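2-amino-4-hydroxy-6-hydroxymethyldihydropteridine pyrophosphokinase (Haemophilus influenzae, PDB 1CBK) probably catalyses the transfer of pyrophosphate from ATP to 6-hydroxymethyl-7,8-dihydropterin, a step of folate biosynthesis. Local coordinates at residues 25-29 / 73-77; 65-71 / 98-102. All coordinates share one frame. Residue numbers count along the deposited sequence, not the author numbering.

Interaction 1 of 2, residues 25-29 / 73-77; sequences AISQL and ELQRI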
ATOM      1  N   ALA A  25     -17.413 -21.096  -0.639  1.00  7.92           N
ATOM      2  CA  ALA A  25     -16.350 -21.928  -0.096  1.00  8.21           C
ATOM      3  C   ALA A  25     -15.950 -21.507   1.343  1.00 11.31           C
ATOM      4  O   ALA A  25     -15.764 -22.368   2.206  1.00  9.08           O
ATOM      5  CB  ALA A  25     -15.133 -21.922  -1.014  1.00  6.30           C
ATOM      6  N   ILE A  26     -15.803 -20.198   1.584  1.00 11.25           N
ATOM      7  CA  ILE A  26     -15.456 -19.682   2.916  1.00 10.58           C
ATOM      8  C   ILE A  26     -16.560 -20.070   3.928  1.00 11.17           C
ATOM      9  O   ILE A  26     -16.262 -20.532   5.043  1.00 11.48           O
ATOM     10  CB  ILE A  26     -15.271 -18.134   2.903  1.00 11.89           C
ATOM     11  CG1 ILE A  26     -13.979 -17.739   2.169  1.00 11.80           C
ATOM     12  CG2 ILE A  26     -15.237 -17.595   4.313  1.00  6.87           C
ATOM     13  CD1 ILE A  26     -13.903 -16.239   1.777  1.00  8.17           C
ATOM     14  N   SER A  27     -17.822 -19.945   3.519  1.00  9.53           N
ATOM     15  CA  SER A  27     -18.936 -20.287   4.396  1.00 10.45           C
ATOM     16  C   SER A  27     -18.949 -21.785   4.798  1.00 12.73           C
ATOM     17  O   SER A  27     -19.491 -22.137   5.852  1.00 11.50           O
ATOM     18  CB  SER A  27     -20.270 -19.913   3.739  1.00  7.21           C
ATOM     19  OG  SER A  27     -20.598 -20.840   2.726  1.00 11.60           O
ATOM     20  N   GLN A  28     -18.339 -22.643   3.974  1.00 13.12           N
ATOM     21  CA  GLN A  28     -18.292 -24.095   4.207  1.00 12.72           C
ATOM     22  C   GLN A  28     -17.062 -24.596   4.998  1.00 11.18           C
ATOM     23  O   GLN A  28     -16.924 -25.785   5.232  1.00 12.09           O
ATOM     24  CB  GLN A  28     -18.387 -24.842   2.866  1.00 10.32           C
ATOM     25  CG  GLN A  28     -19.718 -24.627   2.147  1.00 15.09           C
ATOM     26  CD  GLN A  28     -19.784 -25.318   0.792  1.00 23.77           C
ATOM     27  OE1 GLN A  28     -18.764 -25.517   0.131  1.00 27.66           O
ATOM     28  NE2 GLN A  28     -20.991 -25.640   0.346  1.00 20.49           N
ATOM     29  N   LEU A  29     -16.160 -23.696   5.367  1.00 10.51           N
ATOM     30  CA  LEU A  29     -14.972 -24.072   6.125  1.00 11.38           C
ATOM     31  C   LEU A  29     -15.326 -24.614   7.517  1.00 11.15           C
ATOM     32  O   LEU A  29     -16.212 -24.104   8.191  1.00 10.44           O
ATOM     33  CB  LEU A  29     -14.031 -22.855   6.275  1.00 13.04           C
ATOM     34  CG  LEU A  29     -13.306 -22.359   5.027  1.00 10.39           C
ATOM     35  CD1 LEU A  29     -12.485 -21.125   5.375  1.00  9.21           C
ATOM     36  CD2 LEU A  29     -12.438 -23.469   4.457  1.00  8.50           C
ATOM     37  N   GLU A  73      -6.346 -22.525   4.357  1.00 11.28           N
ATOM     38  CA  GLU A  73      -7.678 -22.732   3.796  1.00 11.61           C
ATOM     39  C   GLU A  73      -8.012 -21.733   2.711  1.00 12.44           C
ATOM     40  O   GLU A  73      -8.592 -22.106   1.699  1.00 13.31           O
ATOM     41  CB  GLU A  73      -8.746 -22.695   4.895  1.00 11.74           C
ATOM     42  CG  GLU A  73      -8.745 -23.928   5.820  1.00 20.26           C
ATOM     43  CD  GLU A  73      -8.831 -25.251   5.046  1.00 24.92           C
ATOM     44  OE1 GLU A  73      -9.904 -25.561   4.485  1.00 22.83           O
ATOM     45  OE2 GLU A  73      -7.822 -25.982   4.992  1.00 30.38           O
ATOM     46  N   LEU A  74      -7.661 -20.461   2.894  1.00 11.61           N
ATOM     47  CA  LEU A  74      -7.961 -19.479   1.853  1.00  9.80           C
ATOM     48  C   LEU A  74      -7.142 -19.775   0.594  1.00 10.10           C
ATOM     49  O   LEU A  74      -7.616 -19.582  -0.524  1.00  9.37           O
ATOM     50  CB  LEU A  74      -7.698 -18.055   2.335  1.00  8.55           C
ATOM     51  CG  LEU A  74      -8.564 -17.594   3.500  1.00 13.77           C
ATOM     52  CD1 LEU A  74      -8.147 -16.168   3.865  1.00  9.60           C
ATOM     53  CD2 LEU A  74     -10.066 -17.661   3.143  1.00  6.98           C
ATOM     54  N   GLN A  75      -5.898 -20.203   0.779  1.00 11.15           N
ATOM     55  CA  GLN A  75      -5.031 -20.526  -0.351  1.00 11.15           C
ATOM     56  C   GLN A  75      -5.561 -21.776  -1.069  1.00 11.92           C
ATOM     57  O   GLN A  75      -5.486 -21.871  -2.295  1.00 10.23           O
ATOM     58  CB  GLN A  75      -3.575 -20.702   0.102  1.00  9.90           C
ATOM     59  CG  GLN A  75      -2.981 -19.407   0.663  1.00 13.03           C
ATOM     60  CD  GLN A  75      -1.523 -19.525   1.070  1.00 13.56           C
ATOM     61  OE1 GLN A  75      -0.731 -18.622   0.824  1.00 20.02           O
ATOM     62  NE2 GLN A  75      -1.168 -20.621   1.697  1.00 10.83           N
ATOM     63  N   ARG A  76      -6.111 -22.711  -0.296  1.00 12.65           N
ATOM     64  CA  ARG A  76      -6.697 -23.936  -0.859  1.00 15.08           C
ATOM     65  C   ARG A  76      -7.903 -23.562  -1.715  1.00 14.89           C
ATOM     66  O   ARG A  76      -8.068 -24.090  -2.818  1.00 13.31           O
ATOM     67  CB  ARG A  76      -7.117 -24.876   0.254  1.00 16.96           C
ATOM     68  CG  ARG A  76      -7.731 -26.184  -0.198  1.00 29.26           C
ATOM     69  CD  ARG A  76      -7.962 -27.075   1.005  1.00 37.84           C
ATOM     70  NE  ARG A  76      -8.916 -28.143   0.735  1.00 57.80           N
ATOM     71  CZ  ARG A  76     -10.124 -28.234   1.295  1.00 67.03           C
ATOM     72  NH1 ARG A  76     -10.533 -27.310   2.157  1.00 68.76           N
ATOM     73  NH2 ARG A  76     -10.929 -29.252   0.994  1.00 69.08           N
ATOM     74  N   ILE A  77      -8.721 -22.626  -1.223  1.00 13.99           N
ATOM     75  CA  ILE A  77      -9.883 -22.177  -1.964  1.00 12.47           C
ATOM     76  C   ILE A  77      -9.439 -21.513  -3.270  1.00 14.64           C
ATOM     77  O   ILE A  77     -10.033 -21.762  -4.316  1.00 14.99           O
ATOM     78  CB  ILE A  77     -10.766 -21.221  -1.121  1.00 15.93           C
ATOM     79  CG1 ILE A  77     -11.503 -22.016  -0.042  1.00 12.86           C
ATOM     80  CG2 ILE A  77     -11.759 -20.442  -2.026  1.00 13.59           C
ATOM     81  CD1 ILE A  77     -12.134 -21.151   1.054  1.00 10.81           C
TER
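L29 and I77 lose the most surface where the C-terminal end of helix 15-27 and the turn after it meet helix 67-80; A25 follows. All three direct their CA-to-CB bonds at the opposing segment. I77 extends its CD1 between the other two: that methyl lies 3.7 Å from A25 CB, 4.0 Å from I26 CG1 and 4.1 Å from L29 CD2. The small A25 permits the closest backbone approach, 6.7 Å between the CA atoms of A25 and I77. L29, just past the helix end, makes a backbone hydrogen bond from its N to I26 O (3.2 Å) and sets CD2 3.3 Å from E73 OE1. The same carboxylate oxygen is engaged within its own helix, in a salt bridge with R76 (R76 NH1 to E73 OE1, 3.0 Å). On the flank, I26 CG1 meets L74 CD2 at 4.0 Å. With no hydrogen bond or salt bridge crossing between the segments, apolar side-chain packing joins them in this α+β fold, and the charges pair within one helix.

Interaction 2 of 2, residues 65-71 / 98-102; sequences LSPLKLL and ILLYG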
ATOM      1  N   LEU A  65     -10.283 -21.319  13.609  1.00 10.06           N
ATOM      2  CA  LEU A  65      -9.053 -21.676  12.902  1.00 11.95           C
ATOM      3  C   LEU A  65      -7.968 -20.681  13.331  1.00 13.03           C
ATOM      4  O   LEU A  65      -8.260 -19.498  13.555  1.00 11.46           O
ATOM      5  CB  LEU A  65      -9.236 -21.591  11.360  1.00 12.07           C
ATOM      6  CG  LEU A  65     -10.233 -22.517  10.628  1.00 17.67           C
ATOM      7  CD1 LEU A  65     -10.300 -22.194   9.128  1.00 13.42           C
ATOM      8  CD2 LEU A  65      -9.855 -23.971  10.827  1.00 15.62           C
ATOM      9  N   SER A  66      -6.739 -21.170  13.499  1.00 14.59           N
ATOM     10  CA  SER A  66      -5.605 -20.316  13.867  1.00 14.78           C
ATOM     11  C   SER A  66      -5.297 -19.453  12.629  1.00 15.07           C
ATOM     12  O   SER A  66      -5.772 -19.745  11.520  1.00 15.51           O
ATOM     13  CB  SER A  66      -4.398 -21.182  14.232  1.00 13.92           C
ATOM     14  OG  SER A  66      -3.825 -21.751  13.074  1.00 16.85           O
ATOM     15  N   PRO A  67      -4.499 -18.385  12.789  1.00 15.17           N
ATOM     16  CA  PRO A  67      -4.197 -17.544  11.622  1.00 14.18           C
ATOM     17  C   PRO A  67      -3.591 -18.302  10.435  1.00 12.83           C
ATOM     18  O   PRO A  67      -4.006 -18.101   9.303  1.00 12.13           O
ATOM     19  CB  PRO A  67      -3.207 -16.511  12.186  1.00 13.34           C
ATOM     20  CG  PRO A  67      -3.604 -16.395  13.613  1.00 12.91           C
ATOM     21  CD  PRO A  67      -3.931 -17.812  14.027  1.00 16.49           C
ATOM     22  N   LEU A  68      -2.605 -19.158  10.692  1.00 10.62           N
ATOM     23  CA  LEU A  68      -1.970 -19.908   9.614  1.00 11.75           C
ATOM     24  C   LEU A  68      -2.872 -20.977   8.986  1.00 13.15           C
ATOM     25  O   LEU A  68      -2.735 -21.269   7.799  1.00 12.35           O
ATOM     26  CB  LEU A  68      -0.631 -20.498  10.057  1.00 12.31           C
ATOM     27  CG  LEU A  68       0.502 -19.480  10.261  1.00 20.29           C
ATOM     28  CD1 LEU A  68       1.746 -20.192  10.797  1.00 18.51           C
ATOM     29  CD2 LEU A  68       0.836 -18.748   8.967  1.00  9.84           C
ATOM     30  N   LYS A  69      -3.800 -21.540   9.763  1.00 11.86           N
ATOM     31  CA  LYS A  69      -4.706 -22.539   9.217  1.00 13.25           C
ATOM     32  C   LYS A  69      -5.768 -21.848   8.360  1.00 13.11           C
ATOM     33  O   LYS A  69      -6.190 -22.386   7.338  1.00 12.26           O
ATOM     34  CB  LYS A  69      -5.332 -23.386  10.323  1.00 16.87           C
ATOM     35  CG  LYS A  69      -4.312 -24.315  10.954  1.00 28.59           C
ATOM     36  CD  LYS A  69      -4.986 -25.407  11.753  1.00 47.00           C
ATOM     37  CE  LYS A  69      -3.993 -26.314  12.478  1.00 51.90           C
ATOM     38  NZ  LYS A  69      -4.716 -27.446  13.148  1.00 57.02           N
ATOM     39  N   LEU A  70      -6.196 -20.657   8.783  1.00 11.69           N
ATOM     40  CA  LEU A  70      -7.145 -19.879   8.006  1.00 11.73           C
ATOM     41  C   LEU A  70      -6.458 -19.516   6.670  1.00 12.48           C
ATOM     42  O   LEU A  70      -7.094 -19.596   5.613  1.00 14.09           O
ATOM     43  CB  LEU A  70      -7.562 -18.613   8.758  1.00 11.67           C
ATOM     44  CG  LEU A  70      -8.501 -17.651   8.009  1.00  8.98           C
ATOM     45  CD1 LEU A  70      -9.811 -18.384   7.624  1.00  4.45           C
ATOM     46  CD2 LEU A  70      -8.787 -16.417   8.899  1.00  5.06           C
ATOM     47  N   LEU A  71      -5.183 -19.113   6.714  1.00 11.00           N
ATOM     48  CA  LEU A  71      -4.433 -18.782   5.497  1.00 12.46           C
ATOM     49  C   LEU A  71      -4.363 -20.021   4.581  1.00 13.26           C
ATOM     50  O   LEU A  71      -4.584 -19.911   3.367  1.00 13.24           O
ATOM     51  CB  LEU A  71      -2.990 -18.291   5.800  1.00 12.01           C
ATOM     52  CG  LEU A  71      -2.144 -17.949   4.539  1.00 12.58           C
ATOM     53  CD1 LEU A  71      -2.815 -16.835   3.745  1.00  7.32           C
ATOM     54  CD2 LEU A  71      -0.710 -17.540   4.890  1.00 12.83           C
ATOM     55  N   ILE A  98      -6.505 -11.864   4.353  1.00  9.98           N
ATOM     56  CA  ILE A  98      -6.938 -11.692   5.740  1.00 10.28           C
ATOM     57  C   ILE A  98      -6.582 -10.250   6.142  1.00  9.39           C
ATOM     58  O   ILE A  98      -5.416  -9.876   6.184  1.00 10.02           O
ATOM     59  CB  ILE A  98      -6.220 -12.660   6.713  1.00  8.60           C
ATOM     60  CG1 ILE A  98      -6.441 -14.119   6.310  1.00  9.84           C
ATOM     61  CG2 ILE A  98      -6.767 -12.433   8.128  1.00  7.77           C
ATOM     62  CD1 ILE A  98      -5.424 -15.094   6.905  1.00  3.69           C
ATOM     63  N   LEU A  99      -7.597  -9.422   6.346  1.00  8.53           N
ATOM     64  CA  LEU A  99      -7.380  -8.030   6.726  1.00  9.34           C
ATOM     65  C   LEU A  99      -7.146  -7.925   8.223  1.00  9.99           C
ATOM     66  O   LEU A  99      -6.224  -7.248   8.671  1.00 10.87           O
ATOM     67  CB  LEU A  99      -8.601  -7.184   6.394  1.00  3.79           C
ATOM     68  CG  LEU A  99      -9.066  -6.959   4.962  1.00 10.18           C
ATOM     69  CD1 LEU A  99     -10.378  -6.147   4.994  1.00  4.87           C
ATOM     70  CD2 LEU A  99      -7.982  -6.190   4.184  1.00  9.98           C
ATOM     71  N   LEU A 100      -7.992  -8.610   8.983  1.00  9.93           N
ATOM     72  CA  LEU A 100      -7.957  -8.565  10.448  1.00  9.39           C
ATOM     73  C   LEU A 100      -8.273  -9.928  11.029  1.00  9.74           C
ATOM     74  O   LEU A 100      -9.099 -10.668  10.487  1.00  5.60           O
ATOM     75  CB  LEU A 100      -9.009  -7.567  10.952  1.00  5.82           C
ATOM     76  CG  LEU A 100      -8.846  -6.125  10.450  1.00 10.07           C
ATOM     77  CD1 LEU A 100     -10.129  -5.338  10.698  1.00 12.31           C
ATOM     78  CD2 LEU A 100      -7.612  -5.449  11.097  1.00  8.58           C
ATOM     79  N   TYR A 101      -7.610 -10.243  12.136  1.00  8.16           N
ATOM     80  CA  TYR A 101      -7.795 -11.502  12.841  1.00  8.16           C
ATOM     81  C   TYR A 101      -7.940 -11.078  14.293  1.00 10.58           C
ATOM     82  O   TYR A 101      -6.949 -10.950  15.023  1.00 11.08           O
ATOM     83  CB  TYR A 101      -6.577 -12.418  12.666  1.00  6.94           C
ATOM     84  CG  TYR A 101      -6.763 -13.793  13.291  1.00 11.91           C
ATOM     85  CD1 TYR A 101      -7.331 -14.837  12.561  1.00 12.70           C
ATOM     86  CD2 TYR A 101      -6.398 -14.034  14.620  1.00 12.92           C
ATOM     87  CE1 TYR A 101      -7.539 -16.101  13.141  1.00 13.31           C
ATOM     88  CE2 TYR A 101      -6.602 -15.283  15.206  1.00 12.48           C
ATOM     89  CZ  TYR A 101      -7.172 -16.308  14.466  1.00 13.83           C
ATOM     90  OH  TYR A 101      -7.403 -17.521  15.059  1.00 12.88           O
ATOM     91  N   GLY A 102      -9.185 -10.835  14.692  1.00 12.35           N
ATOM     92  CA  GLY A 102      -9.466 -10.369  16.036  1.00 14.85           C
ATOM     93  C   GLY A 102      -8.765  -9.026  16.116  1.00 15.48           C
ATOM     94  O   GLY A 102      -8.754  -8.243  15.161  1.00 15.56           O
TER
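L65 leads into helix 67-80 and supplies the polar link of the contact: its carbonyl O accepts a hydrogen bond from Y101 OH at 2.6 Å, while its side-chain end leads away from the strand. S66 occupies the N-cap. Its OG accepts a weak capping bond from K69 N (3.3 Å, N-H...acceptor angle 153°), and its CA comes within 3.5 Å of Y101 OH. P67, in the first turn of the helix, covers one face of the Y101 ring in a CH-pi contact, with CG 3.6 Å from the ring centroid and 14° off the normal. The helix lies on one face of the antiparallel sheet in this HPPK fold, over its outermost strand 95-101: the axes of helix 67-71 and strand 98-101 approach to 10.9 Å, with 152° between their N-to-C directions. I98 and Y101 point toward the helix, whereas L99 and L100 both face Y5 of the adjacent strand 2-10 in a classic beta bulge. L70 aims its CA-to-CB bond at the strand, bringing CD2 4.1 Å from I98 CD1 and 4.2 Å from Y101 CD1, near the plane of the ring at its edge; it also touches I61 of strand 54-63. One residue on, L71 adds its CB at 4.2 Å from I98 CD1, a methyl that also lies 4.0 Å from L71 N.

In the fold
Helix 67-80 is common to both contacts: its first turns lie on strand 95-101 in interaction 2, and residues 73-77 meet the end of helix 15-27 and the turn after it in interaction 1. The centres are 12 Å apart, and the contacts touch directly, L74 CD1 lying 3.6 Å from I98 CG1 and E73 CG 4.0 Å from L65 CD1. Interaction 1 is the more buried, with four of six touching residues buried against three of seven, although it covers slightly less surface (258 against 290 Å²). Its interface is bridged by aliphatic packing, whereas the helix-sheet interface of interaction 2 adds an aromatic ring and a hydrogen bond to the residues leading into the helix.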